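Putative oxidoreductase (Jannaschia sp., PDB 3C24) is a putative oxidoreductase that probably binds a dinucleotide cofactor such as NADP through its N-terminal Rossmann-type domain. Local coordinates at residues N78-V83 against G108-R113. Residues are numbered along the deposited sequence; the frame is centred on the assembly and turned at random. Where two conformers were deposited one is given.
Sequences NIIEKV and GVMPER
In the Rossmann-type half of the chain, Glu81 and Ile80 on helix 77-87 meet Val109 and selenomethionine Met110 in the loop that leads from helix 103-107 to strand 117-123. No hydrogen bond crosses between the segments; the contact is van der Waals packing of side chains, closest in backbone terms where the CA atoms of Glu81 and Val109 lie 5.9 Å apart. Gly108 ends helix 103-107 in a Schellman motif with positive phi, and the chain then turns Val109 toward the helix. Glu81 lies across this valine at about a right angle. With CG anti to the backbone N (chi1 174°) and the rest of the chain extended, the glutamate crosses the valine, its CB beside Val109 CG2. Its CG passes 3.6 Å from the carbonyl O of Val109. Farther out, Glu81 OE1 comes to 3.6 Å from Val109 CB. The stem and the OE1 side of the carboxylate thus both lie against Val109, while OE2 lies close to OE2 of Glu85 one turn on, which may raise the pKa of one of the two acids. Were this glutamate cut back to an alanine, Val109 would probably lose most of its cover from the helix, leaving a gap beside its branch. Deeper in, buried Ile80 offers CG2 to Met110 SE at 3.8 Å. The CB of Met110 is directed away from the helix, but bends at chi2 (-57°) and chi3 (-69°) curl the chain back to deliver the selenium. Ala104 touches Ile80, Val109 and Met110, tying helix 103-107 into the same apolar cluster. Such packing of a helix against the loop entering a later strand belongs to the layered alpha/beta architecture of Rossmann-type folds.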
loop_
_atom_site.group_PDB
_atom_site.type_symbol
_atom_site.label_atom_id
_atom_site.label_comp_id
_atom_site.label_asym_id
_atom_site.label_seq_id
_atom_site.Cartn_x
_atom_site.Cartn_y
_atom_site.Cartn_z
ATOM N N ASN A 78 9.547 19.343 16.810
ATOM C CA ASN A 78 9.923 20.765 16.727
ATOM C C ASN A 78 10.157 21.450 18.076
ATOM O O ASN A 78 10.514 22.639 18.145
ATOM C CB ASN A 78 8.927 21.573 15.877
ATOM C CG ASN A 78 7.609 21.813 16.568
ATOM O OD1 ASN A 78 7.185 21.057 17.436
ATOM N ND2 ASN A 78 6.938 22.875 16.166
ATOM N N ILE A 79 9.975 20.722 19.167
ATOM C CA ILE A 79 10.306 21.323 20.452
ATOM C C ILE A 79 11.280 20.418 21.220
ATOM O O ILE A 79 11.676 20.729 22.333
ATOM C CB ILE A 79 9.073 21.659 21.315
ATOM C CG1 ILE A 79 8.362 20.415 21.816
ATOM C CG2 ILE A 79 8.069 22.535 20.527
ATOM C CD1 ILE A 79 7.379 20.741 22.896
ATOM N N ILE A 80 11.658 19.304 20.615
ATOM C CA ILE A 80 12.571 18.362 21.306
ATOM C C ILE A 80 13.870 19.042 21.735
ATOM O O ILE A 80 14.398 18.816 22.850
ATOM C CB ILE A 80 12.830 17.085 20.460
ATOM C CG1 ILE A 80 11.620 16.157 20.483
ATOM C CG2 ILE A 80 14.037 16.304 21.016
ATOM C CD1 ILE A 80 11.325 15.550 21.843
ATOM N N GLU A 81 14.397 19.920 20.886
ATOM C CA GLU A 81 15.679 20.577 21.220
ATOM C C GLU A 81 15.545 21.411 22.497
ATOM O O GLU A 81 16.387 21.367 23.398
ATOM C CB GLU A 81 16.221 21.455 20.102
ATOM C CG GLU A 81 17.448 22.214 20.563
ATOM C CD GLU A 81 18.058 23.138 19.507
ATOM O OE1 GLU A 81 17.624 23.119 18.342
ATOM O OE2 GLU A 81 18.996 23.845 19.866
ATOM N N LYS A 82 14.466 22.174 22.557
ATOM C CA LYS A 82 14.183 23.055 23.703
ATOM C C LYS A 82 13.926 22.252 24.950
ATOM O O LYS A 82 14.498 22.539 26.023
ATOM C CB LYS A 82 12.976 23.969 23.413
ATOM C CG LYS A 82 12.692 24.957 24.525
ATOM N N VAL A 83 13.141 21.200 24.796
ATOM C CA VAL A 83 12.772 20.356 25.961
ATOM C C VAL A 83 14.010 19.638 26.507
ATOM O O VAL A 83 14.270 19.602 27.730
ATOM C CB VAL A 83 11.672 19.371 25.658
ATOM C CG1 VAL A 83 11.417 18.470 26.884
ATOM C CG2 VAL A 83 10.394 20.121 25.295
ATOM N N GLY A 108 21.456 16.775 14.932
ATOM C CA GLY A 108 22.566 17.197 15.758
ATOM C C GLY A 108 22.232 18.251 16.797
ATOM O O GLY A 108 23.123 18.966 17.272
ATOM N N VAL A 109 20.978 18.280 17.208
ATOM C CA VAL A 109 20.498 19.316 18.146
ATOM C C VAL A 109 20.362 18.852 19.572
ATOM O O VAL A 109 20.013 19.643 20.442
ATOM C CB VAL A 109 19.168 19.966 17.648
ATOM C CG1 VAL A 109 19.374 20.529 16.246
ATOM C CG2 VAL A 109 18.014 19.000 17.621
HETATM N N MSE A 110 20.654 17.584 19.838
HETATM C CA MSE A 110 20.599 17.080 21.237
HETATM C C MSE A 110 21.727 17.700 22.039
HETATM O O MSE A 110 22.856 17.840 21.539
HETATM C CB MSE A 110 20.658 15.541 21.333
HETATM C CG MSE A 110 19.550 14.821 20.569
HETATM SE SE MSE A 110 17.748 15.373 21.112
HETATM C CE MSE A 110 17.750 14.621 22.808
ATOM N N PRO A 111 21.442 18.115 23.286
ATOM C CA PRO A 111 22.530 18.724 24.040
ATOM C C PRO A 111 23.633 17.760 24.291
ATOM O O PRO A 111 23.398 16.573 24.442
ATOM C CB PRO A 111 21.883 19.091 25.380
ATOM C CG PRO A 111 20.455 18.950 25.214
ATOM C CD PRO A 111 20.172 18.112 24.020
ATOM N N GLU A 112 24.844 18.280 24.288
ATOM C CA GLU A 112 26.037 17.485 24.589
ATOM C C GLU A 112 26.164 17.245 26.078
ATOM O O GLU A 112 26.344 18.173 26.855
ATOM C CB GLU A 112 27.304 18.202 24.093
ATOM C CG GLU A 112 28.576 17.429 24.281
ATOM C CD GLU A 112 29.825 18.257 23.987
ATOM O OE1 GLU A 112 29.698 19.432 23.577
ATOM O OE2 GLU A 112 30.939 17.733 24.178
ATOM N N ARG A 113 26.073 15.987 26.447
ATOM C CA ARG A 113 26.238 15.525 27.829
ATOM C C ARG A 113 26.636 14.040 27.807
ATOM O O ARG A 113 25.804 13.141 27.605
ATOM C CB ARG A 113 24.993 15.769 28.669
ATOM C CG ARG A 113 25.265 15.362 30.157
ATOM C CD ARG A 113 24.129 15.560 31.124
ATOM N NE ARG A 113 24.581 14.974 32.380
ATOM C CZ ARG A 113 23.862 14.876 33.469
ATOM N NH1 ARG A 113 22.638 15.348 33.532
ATOM N NH2 ARG A 113 24.402 14.270 34.518
#